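Local coordinates for T9SS C-terminal target domain-containing protein (Bacteroides cellulosilyticus, PDB 5JVK) that probably hydrolyses O-glycosidic bonds as an endo-acting family 39 glycoside hydrolase of a gut bacterium, at residues 336-341 with 371-376; 252-257 with 284-289. All blocks are in the same frame, centred on the assembly; numbering follows the deposited sequence.

Interaction 1 (336-341 with 371-376)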
ATOM      1  N   VAL A 336      -9.873  12.116  -5.795  1.00 26.84           N
ATOM      2  CA  VAL A 336      -9.311  12.096  -4.445  1.00 26.35           C
ATOM      3  C   VAL A 336      -8.339  10.928  -4.348  1.00 25.96           C
ATOM      4  O   VAL A 336      -8.742   9.779  -4.491  1.00 26.18           O
ATOM      5  CB  VAL A 336     -10.412  11.959  -3.370  1.00 26.02           C
ATOM      6  CG1 VAL A 336      -9.813  11.970  -1.966  1.00 25.86           C
ATOM      7  CG2 VAL A 336     -11.437  13.073  -3.526  1.00 26.13           C
ATOM      8  N   TRP A 337      -7.067  11.229  -4.098  1.00 25.63           N
ATOM      9  CA  TRP A 337      -6.009  10.221  -4.049  1.00 25.31           C
ATOM     10  C   TRP A 337      -5.523  10.025  -2.616  1.00 24.62           C
ATOM     11  O   TRP A 337      -5.065  10.972  -1.987  1.00 24.95           O
ATOM     12  CB  TRP A 337      -4.853  10.658  -4.945  1.00 25.47           C
ATOM     13  CG  TRP A 337      -5.237  10.718  -6.388  1.00 25.95           C
ATOM     14  CD1 TRP A 337      -5.944  11.708  -7.008  1.00 26.23           C
ATOM     15  CD2 TRP A 337      -4.953   9.738  -7.392  1.00 26.20           C
ATOM     16  NE1 TRP A 337      -6.113  11.408  -8.340  1.00 26.27           N
ATOM     17  CE2 TRP A 337      -5.513  10.205  -8.603  1.00 26.26           C
ATOM     18  CE3 TRP A 337      -4.274   8.512  -7.389  1.00 26.21           C
ATOM     19  CZ2 TRP A 337      -5.415   9.489  -9.800  1.00 26.36           C
ATOM     20  CZ3 TRP A 337      -4.179   7.798  -8.582  1.00 26.35           C
ATOM     21  CH2 TRP A 337      -4.748   8.291  -9.770  1.00 26.22           C
ATOM     22  N   VAL A 338      -5.620   8.801  -2.101  1.00 23.60           N
ATOM     23  CA  VAL A 338      -5.148   8.499  -0.746  1.00 22.96           C
ATOM     24  C   VAL A 338      -3.666   8.130  -0.846  1.00 22.53           C
ATOM     25  O   VAL A 338      -3.295   6.955  -0.843  1.00 22.32           O
ATOM     26  CB  VAL A 338      -5.998   7.393  -0.082  1.00 22.81           C
ATOM     27  CG1 VAL A 338      -5.573   7.174   1.367  1.00 22.69           C
ATOM     28  CG2 VAL A 338      -7.479   7.751  -0.170  1.00 22.87           C
ATOM     29  N   THR A 339      -2.826   9.156  -0.947  1.00 22.25           N
ATOM     30  CA  THR A 339      -1.409   8.977  -1.282  1.00 22.26           C
ATOM     31  C   THR A 339      -0.540   8.455  -0.133  1.00 22.25           C
ATOM     32  O   THR A 339       0.579   8.011  -0.371  1.00 22.29           O
ATOM     33  CB  THR A 339      -0.793  10.267  -1.865  1.00 22.18           C
ATOM     34  OG1 THR A 339      -0.900  11.339  -0.919  1.00 22.15           O
ATOM     35  CG2 THR A 339      -1.500  10.648  -3.163  1.00 22.14           C
ATOM     36  N   GLU A 340      -1.045   8.511   1.099  1.00 22.36           N
ATOM     37  CA  GLU A 340      -0.476   7.736   2.207  1.00 22.35           C
ATOM     38  C   GLU A 340      -1.570   7.269   3.161  1.00 21.96           C
ATOM     39  O   GLU A 340      -2.422   8.054   3.573  1.00 21.53           O
ATOM     40  CB  GLU A 340       0.549   8.538   3.015  1.00 22.56           C
ATOM     41  CG  GLU A 340       1.825   8.924   2.283  1.00 22.78           C
ATOM     42  CD  GLU A 340       2.845   9.610   3.180  1.00 23.16           C
ATOM     43  OE1 GLU A 340       2.721   9.550   4.426  1.00 23.16           O
ATOM     44  OE2 GLU A 340       3.778  10.229   2.633  1.00 23.93           O
ATOM     45  N   ILE A 341      -1.539   5.985   3.500  1.00 21.40           N
ATOM     46  CA  ILE A 341      -2.265   5.470   4.656  1.00 21.15           C
ATOM     47  C   ILE A 341      -1.503   4.246   5.152  1.00 20.99           C
ATOM     48  O   ILE A 341      -0.968   3.486   4.347  1.00 21.06           O
ATOM     49  CB  ILE A 341      -3.745   5.153   4.330  1.00 21.16           C
ATOM     50  CG1 ILE A 341      -4.505   4.760   5.603  1.00 21.32           C
ATOM     51  CG2 ILE A 341      -3.870   4.062   3.271  1.00 21.19           C
ATOM     52  CD1 ILE A 341      -6.007   4.693   5.422  1.00 21.33           C
ATOM     53  N   PRO A 371      -9.179   6.392  -6.853  1.00 24.66           N
ATOM     54  CA  PRO A 371      -8.525   5.487  -7.805  1.00 24.01           C
ATOM     55  C   PRO A 371      -7.134   5.003  -7.372  1.00 23.28           C
ATOM     56  O   PRO A 371      -6.519   4.224  -8.096  1.00 23.21           O
ATOM     57  CB  PRO A 371      -8.419   6.342  -9.069  1.00 24.21           C
ATOM     58  CG  PRO A 371      -8.263   7.728  -8.555  1.00 24.57           C
ATOM     59  CD  PRO A 371      -9.060   7.801  -7.279  1.00 24.66           C
ATOM     60  N   GLY A 372      -6.638   5.462  -6.222  1.00 22.56           N
ATOM     61  CA  GLY A 372      -5.315   5.069  -5.741  1.00 22.06           C
ATOM     62  C   GLY A 372      -5.150   5.250  -4.242  1.00 21.60           C
ATOM     63  O   GLY A 372      -5.018   6.375  -3.757  1.00 21.68           O
ATOM     64  N   VAL A 373      -5.163   4.134  -3.517  1.00 20.98           N
ATOM     65  CA  VAL A 373      -4.913   4.113  -2.082  1.00 20.45           C
ATOM     66  C   VAL A 373      -3.532   3.508  -1.861  1.00 20.12           C
ATOM     67  O   VAL A 373      -3.338   2.307  -2.064  1.00 20.08           O
ATOM     68  CB  VAL A 373      -5.999   3.306  -1.343  1.00 20.40           C
ATOM     69  CG1 VAL A 373      -5.686   3.200   0.146  1.00 20.35           C
ATOM     70  CG2 VAL A 373      -7.364   3.946  -1.574  1.00 20.55           C
ATOM     71  N   PHE A 374      -2.586   4.350  -1.443  1.00 19.62           N
ATOM     72  CA  PHE A 374      -1.174   3.978  -1.355  1.00 19.45           C
ATOM     73  C   PHE A 374      -0.765   3.653   0.081  1.00 19.39           C
ATOM     74  O   PHE A 374      -0.795   4.527   0.950  1.00 19.34           O
ATOM     75  CB  PHE A 374      -0.292   5.104  -1.895  1.00 19.38           C
ATOM     76  CG  PHE A 374      -0.419   5.321  -3.374  1.00 19.30           C
ATOM     77  CD1 PHE A 374       0.586   4.904  -4.242  1.00 19.30           C
ATOM     78  CD2 PHE A 374      -1.540   5.953  -3.907  1.00 19.33           C
ATOM     79  CE1 PHE A 374       0.475   5.114  -5.607  1.00 19.34           C
ATOM     80  CE2 PHE A 374      -1.662   6.157  -5.272  1.00 19.25           C
ATOM     81  CZ  PHE A 374      -0.651   5.740  -6.124  1.00 19.32           C
ATOM     82  N   TRP A 375      -0.378   2.402   0.321  1.00 19.32           N
ATOM     83  CA  TRP A 375       0.096   1.984   1.634  1.00 19.43           C
ATOM     84  C   TRP A 375       1.447   2.616   1.941  1.00 19.70           C
ATOM     85  O   TRP A 375       2.359   2.549   1.113  1.00 19.80           O
ATOM     86  CB  TRP A 375       0.227   0.463   1.715  1.00 19.39           C
ATOM     87  CG  TRP A 375       0.776  -0.013   3.030  1.00 19.36           C
ATOM     88  CD1 TRP A 375       2.088  -0.230   3.344  1.00 19.32           C
ATOM     89  CD2 TRP A 375       0.028  -0.313   4.211  1.00 19.35           C
ATOM     90  NE1 TRP A 375       2.201  -0.650   4.646  1.00 19.34           N
ATOM     91  CE2 TRP A 375       0.951  -0.712   5.201  1.00 19.27           C
ATOM     92  CE3 TRP A 375      -1.336  -0.290   4.526  1.00 19.41           C
ATOM     93  CZ2 TRP A 375       0.554  -1.089   6.484  1.00 19.22           C
ATOM     94  CZ3 TRP A 375      -1.730  -0.665   5.803  1.00 19.42           C
ATOM     95  CH2 TRP A 375      -0.786  -1.061   6.765  1.00 19.32           C
ATOM     96  N   TYR A 376       1.571   3.222   3.123  1.00 19.90           N
ATOM     97  CA  TYR A 376       2.861   3.681   3.628  1.00 20.15           C
ATOM     98  C   TYR A 376       3.364   2.672   4.664  1.00 20.20           C
ATOM     99  O   TYR A 376       2.701   2.484   5.680  1.00 20.30           O
ATOM    100  CB  TYR A 376       2.774   5.076   4.262  1.00 20.14           C
ATOM    101  CG  TYR A 376       4.153   5.615   4.554  1.00 20.19           C
ATOM    102  CD1 TYR A 376       4.868   6.302   3.577  1.00 20.28           C
ATOM    103  CD2 TYR A 376       4.773   5.380   5.785  1.00 20.24           C
ATOM    104  CE1 TYR A 376       6.151   6.767   3.824  1.00 20.33           C
ATOM    105  CE2 TYR A 376       6.056   5.844   6.042  1.00 20.29           C
ATOM    106  CZ  TYR A 376       6.741   6.536   5.058  1.00 20.45           C
ATOM    107  OH  TYR A 376       8.011   7.002   5.300  1.00 20.48           O
TER
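The seventh and eighth strands of a (β/α)8 barrel lie parallel here, the two ends of a beta-alpha-beta crossover through helix 350-366. The straightest backbone bond runs from F374 N to V338 O (2.8 Å, 175° at the hydrogen), nearly along the C=O axis; V338 N reaches G372 O only weakly. Beyond V338, the centre of an inverse gamma turn, a beta bulge shifts the register by one, so that I341 rather than E340 pairs with W375. F374 O then accepts I341 N, and Y376 N donates to I341 O at 2.8 Å, coming from above the carbonyl plane rather than along a lone pair.

At the start of the strands W337, its CG beside the backbone N (chi1 -65°), lays its six-membered ring over P371, whose CG stands 3.6 Å from the ring centroid in a CH-pi contact. F374 CE2 comes to the indole edge at 4.1 Å from W337 CE3. Glycine suits the place of G372, because a CB there would clash with the same W337 CE3. An alanine in place of W337 would probably leave P371 and the F374 edge poorly packed.

V338, I341 and V373 share the face turned toward the barrel's helices, as branched apolar residues should: V338 and V373 run side by side, and I341 CG2 touches V373 CG1 at 3.7 Å. At the C-terminal barrel end, E340 extends beside Y376, its carboxylate and the ring 23° apart, with E340 CD 3.9 Å from Y376 CD1. This place at the end of the seventh strand is where clan GH-A enzymes carry their nucleophile, consistent with a similar role for E340. Y290 hydrogen-bonds OE1 and R134 makes a salt bridge to OE2, which would probably stabilise the ionised form, while H111 holds the Y376 hydroxyl.

Interaction 2 (252-257 with 284-289)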
ATOM      1  N   THR A 252      -2.698  13.779 -14.497  1.00 34.24           N
ATOM      2  CA  THR A 252      -3.541  14.219 -13.394  1.00 32.82           C
ATOM      3  C   THR A 252      -2.637  14.964 -12.411  1.00 31.93           C
ATOM      4  O   THR A 252      -1.806  14.348 -11.734  1.00 31.43           O
ATOM      5  CB  THR A 252      -4.223  13.023 -12.708  1.00 32.61           C
ATOM      6  OG1 THR A 252      -4.892  12.233 -13.696  1.00 32.51           O
ATOM      7  CG2 THR A 252      -5.242  13.486 -11.676  1.00 33.03           C
ATOM      8  N   LEU A 253      -2.770  16.290 -12.379  1.00 30.93           N
ATOM      9  CA  LEU A 253      -2.047  17.126 -11.421  1.00 30.26           C
ATOM     10  C   LEU A 253      -2.779  17.084 -10.083  1.00 29.63           C
ATOM     11  O   LEU A 253      -3.944  17.484  -9.998  1.00 29.89           O
ATOM     12  CB  LEU A 253      -1.933  18.566 -11.936  1.00 30.07           C
ATOM     13  CG  LEU A 253      -0.962  19.541 -11.242  1.00 30.14           C
ATOM     14  CD1 LEU A 253      -1.477  20.028  -9.889  1.00 30.03           C
ATOM     15  CD2 LEU A 253       0.434  18.940 -11.101  1.00 29.84           C
ATOM     16  N   ILE A 254      -2.081  16.610  -9.049  1.00 28.97           N
ATOM     17  CA  ILE A 254      -2.673  16.346  -7.735  1.00 28.41           C
ATOM     18  C   ILE A 254      -2.144  17.338  -6.693  1.00 28.24           C
ATOM     19  O   ILE A 254      -0.942  17.386  -6.432  1.00 27.94           O
ATOM     20  CB  ILE A 254      -2.391  14.892  -7.284  1.00 28.08           C
ATOM     21  CG1 ILE A 254      -2.970  13.898  -8.305  1.00 27.78           C
ATOM     22  CG2 ILE A 254      -2.972  14.632  -5.894  1.00 27.89           C
ATOM     23  CD1 ILE A 254      -2.423  12.491  -8.183  1.00 27.81           C
ATOM     24  N   SER A 255      -3.051  18.114  -6.098  1.00 28.48           N
ATOM     25  CA  SER A 255      -2.705  19.108  -5.074  1.00 28.74           C
ATOM     26  C   SER A 255      -2.904  18.570  -3.656  1.00 28.93           C
ATOM     27  O   SER A 255      -3.304  17.420  -3.473  1.00 29.54           O
ATOM     28  CB  SER A 255      -3.570  20.345  -5.258  1.00 28.74           C
ATOM     29  OG  SER A 255      -4.926  20.038  -4.975  1.00 28.78           O
ATOM     30  N   GLY A 256      -2.625  19.407  -2.656  1.00 28.73           N
ATOM     31  CA  GLY A 256      -2.836  19.063  -1.253  1.00 28.52           C
ATOM     32  C   GLY A 256      -1.613  18.434  -0.628  1.00 28.40           C
ATOM     33  O   GLY A 256      -1.058  18.967   0.336  1.00 28.65           O
ATOM     34  N   GLY A 257      -1.201  17.289  -1.170  1.00 27.91           N
ATOM     35  CA  GLY A 257      -0.055  16.555  -0.655  1.00 27.69           C
ATOM     36  C   GLY A 257      -0.301  15.928   0.700  1.00 27.47           C
ATOM     37  O   GLY A 257       0.650  15.673   1.443  1.00 27.58           O
ATOM     38  N   GLY A 284      -7.039  16.822  -9.292  1.00 29.83           N
ATOM     39  CA  GLY A 284      -7.436  16.149  -8.061  1.00 28.99           C
ATOM     40  C   GLY A 284      -6.619  16.627  -6.877  1.00 28.31           C
ATOM     41  O   GLY A 284      -5.719  17.456  -7.037  1.00 28.47           O
ATOM     42  N   TYR A 285      -6.951  16.123  -5.689  1.00 27.20           N
ATOM     43  CA  TYR A 285      -6.172  16.396  -4.479  1.00 26.31           C
ATOM     44  C   TYR A 285      -5.908  15.110  -3.716  1.00 25.31           C
ATOM     45  O   TYR A 285      -6.531  14.085  -3.985  1.00 24.94           O
ATOM     46  CB  TYR A 285      -6.868  17.433  -3.580  1.00 26.61           C
ATOM     47  CG  TYR A 285      -8.147  16.965  -2.905  1.00 26.53           C
ATOM     48  CD1 TYR A 285      -8.137  16.486  -1.589  1.00 26.28           C
ATOM     49  CD2 TYR A 285      -9.368  17.024  -3.572  1.00 26.49           C
ATOM     50  CE1 TYR A 285      -9.308  16.065  -0.968  1.00 26.28           C
ATOM     51  CE2 TYR A 285     -10.540  16.608  -2.958  1.00 26.76           C
ATOM     52  CZ  TYR A 285     -10.507  16.128  -1.660  1.00 26.55           C
ATOM     53  OH  TYR A 285     -11.679  15.719  -1.067  1.00 27.15           O
ATOM     54  N   SER A 286      -4.976  15.175  -2.768  1.00 24.45           N
ATOM     55  CA  SER A 286      -4.593  14.011  -1.975  1.00 23.87           C
ATOM     56  C   SER A 286      -4.776  14.223  -0.475  1.00 23.42           C
ATOM     57  O   SER A 286      -4.685  15.351   0.019  1.00 23.39           O
ATOM     58  CB  SER A 286      -3.144  13.617  -2.268  1.00 23.88           C
ATOM     59  OG  SER A 286      -2.248  14.658  -1.927  1.00 24.03           O
ATOM     60  N   ILE A 287      -5.025  13.116   0.229  1.00 22.58           N
ATOM     61  CA  ILE A 287      -5.127  13.093   1.691  1.00 21.94           C
ATOM     62  C   ILE A 287      -4.223  12.007   2.280  1.00 21.72           C
ATOM     63  O   ILE A 287      -3.938  11.004   1.624  1.00 21.71           O
ATOM     64  CB  ILE A 287      -6.579  12.872   2.172  1.00 21.74           C
ATOM     65  CG1 ILE A 287      -7.196  11.609   1.556  1.00 21.57           C
ATOM     66  CG2 ILE A 287      -7.432  14.089   1.839  1.00 21.77           C
ATOM     67  CD1 ILE A 287      -8.351  11.060   2.358  1.00 21.57           C
ATOM     68  N   HIS A 288      -3.788  12.219   3.521  1.00 21.43           N
ATOM     69  CA  HIS A 288      -2.996  11.251   4.280  1.00 21.22           C
ATOM     70  C   HIS A 288      -3.768  10.875   5.553  1.00 21.03           C
ATOM     71  O   HIS A 288      -3.350  11.230   6.657  1.00 21.29           O
ATOM     72  CB  HIS A 288      -1.631  11.855   4.651  1.00 21.04           C
ATOM     73  CG  HIS A 288      -0.671  11.968   3.505  1.00 21.03           C
ATOM     74  ND1 HIS A 288       0.651  12.305   3.688  1.00 21.04           N
ATOM     75  CD2 HIS A 288      -0.825  11.773   2.173  1.00 21.04           C
ATOM     76  CE1 HIS A 288       1.265  12.332   2.520  1.00 20.99           C
ATOM     77  NE2 HIS A 288       0.393  12.009   1.584  1.00 21.06           N
ATOM     78  N   PRO A 289      -4.902  10.160   5.412  1.00 20.90           N
ATOM     79  CA  PRO A 289      -5.801   9.959   6.552  1.00 20.77           C
ATOM     80  C   PRO A 289      -5.329   8.854   7.507  1.00 20.50           C
ATOM     81  O   PRO A 289      -5.939   7.787   7.581  1.00 20.76           O
ATOM     82  CB  PRO A 289      -7.117   9.586   5.865  1.00 20.86           C
ATOM     83  CG  PRO A 289      -6.667   8.779   4.696  1.00 20.88           C
ATOM     84  CD  PRO A 289      -5.406   9.459   4.215  1.00 20.94           C
TER
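L253 presents its carbonyl O to G284 N at 3.2 Å, the donor lying somewhat above the carbonyl plane, while its side chain leaves the backbone away from 284-289 and packs on L237 and Y241 of helix 229-247. The I254 side chain lies on the sheet face shared with G284, and its CG2, anti to the backbone N, lies against the neighbouring backbone and meets S286 CB at 3.8 Å. S255 gives the straightest bond, its N reaching a lone pair of G284 O at 2.9 Å and 167°. The short serine side chain puts OG between the backbone N and the carbonyl carbon (chi1 67°), where it adds a weak second bond to that oxygen; its stronger partner is Q282. S255 O in turn accepts S286 N at 2.9 Å. The strand then breaks off at G256 and G257, whose positive phi values suit glycine; a CB on G256 would also crowd S286 O. G257 O finally stands over one face of the H288 imidazole, 3.6 Å from CE1, and that ring is fixed by E223 at ND1 and T339 at NE2. Strands 252-255 and 284-287, turned 45° to each other, are the parallel fifth and sixth staves of a (β/α)8 barrel.

From the N terminus, interaction 2 comes first: the chain leaves 252-257, passes through helix 270-275 and returns at 284-289, closing a loop of 26 residues. After helix 312-325 it enters 336-341, and interaction 1 closes a second loop of 29 residues around helix 350-366. The loops follow in series, neither nesting nor crossing. Strands 284-287 and 335-341 are neighbours, so the two contacts join directly through probable backbone bonds, W337 N to Y285 O and W337 O to I287 N. Together they tie barrel strands five to eight into one sheet, which V373 links onward to strand 106-109, the first of the barrel.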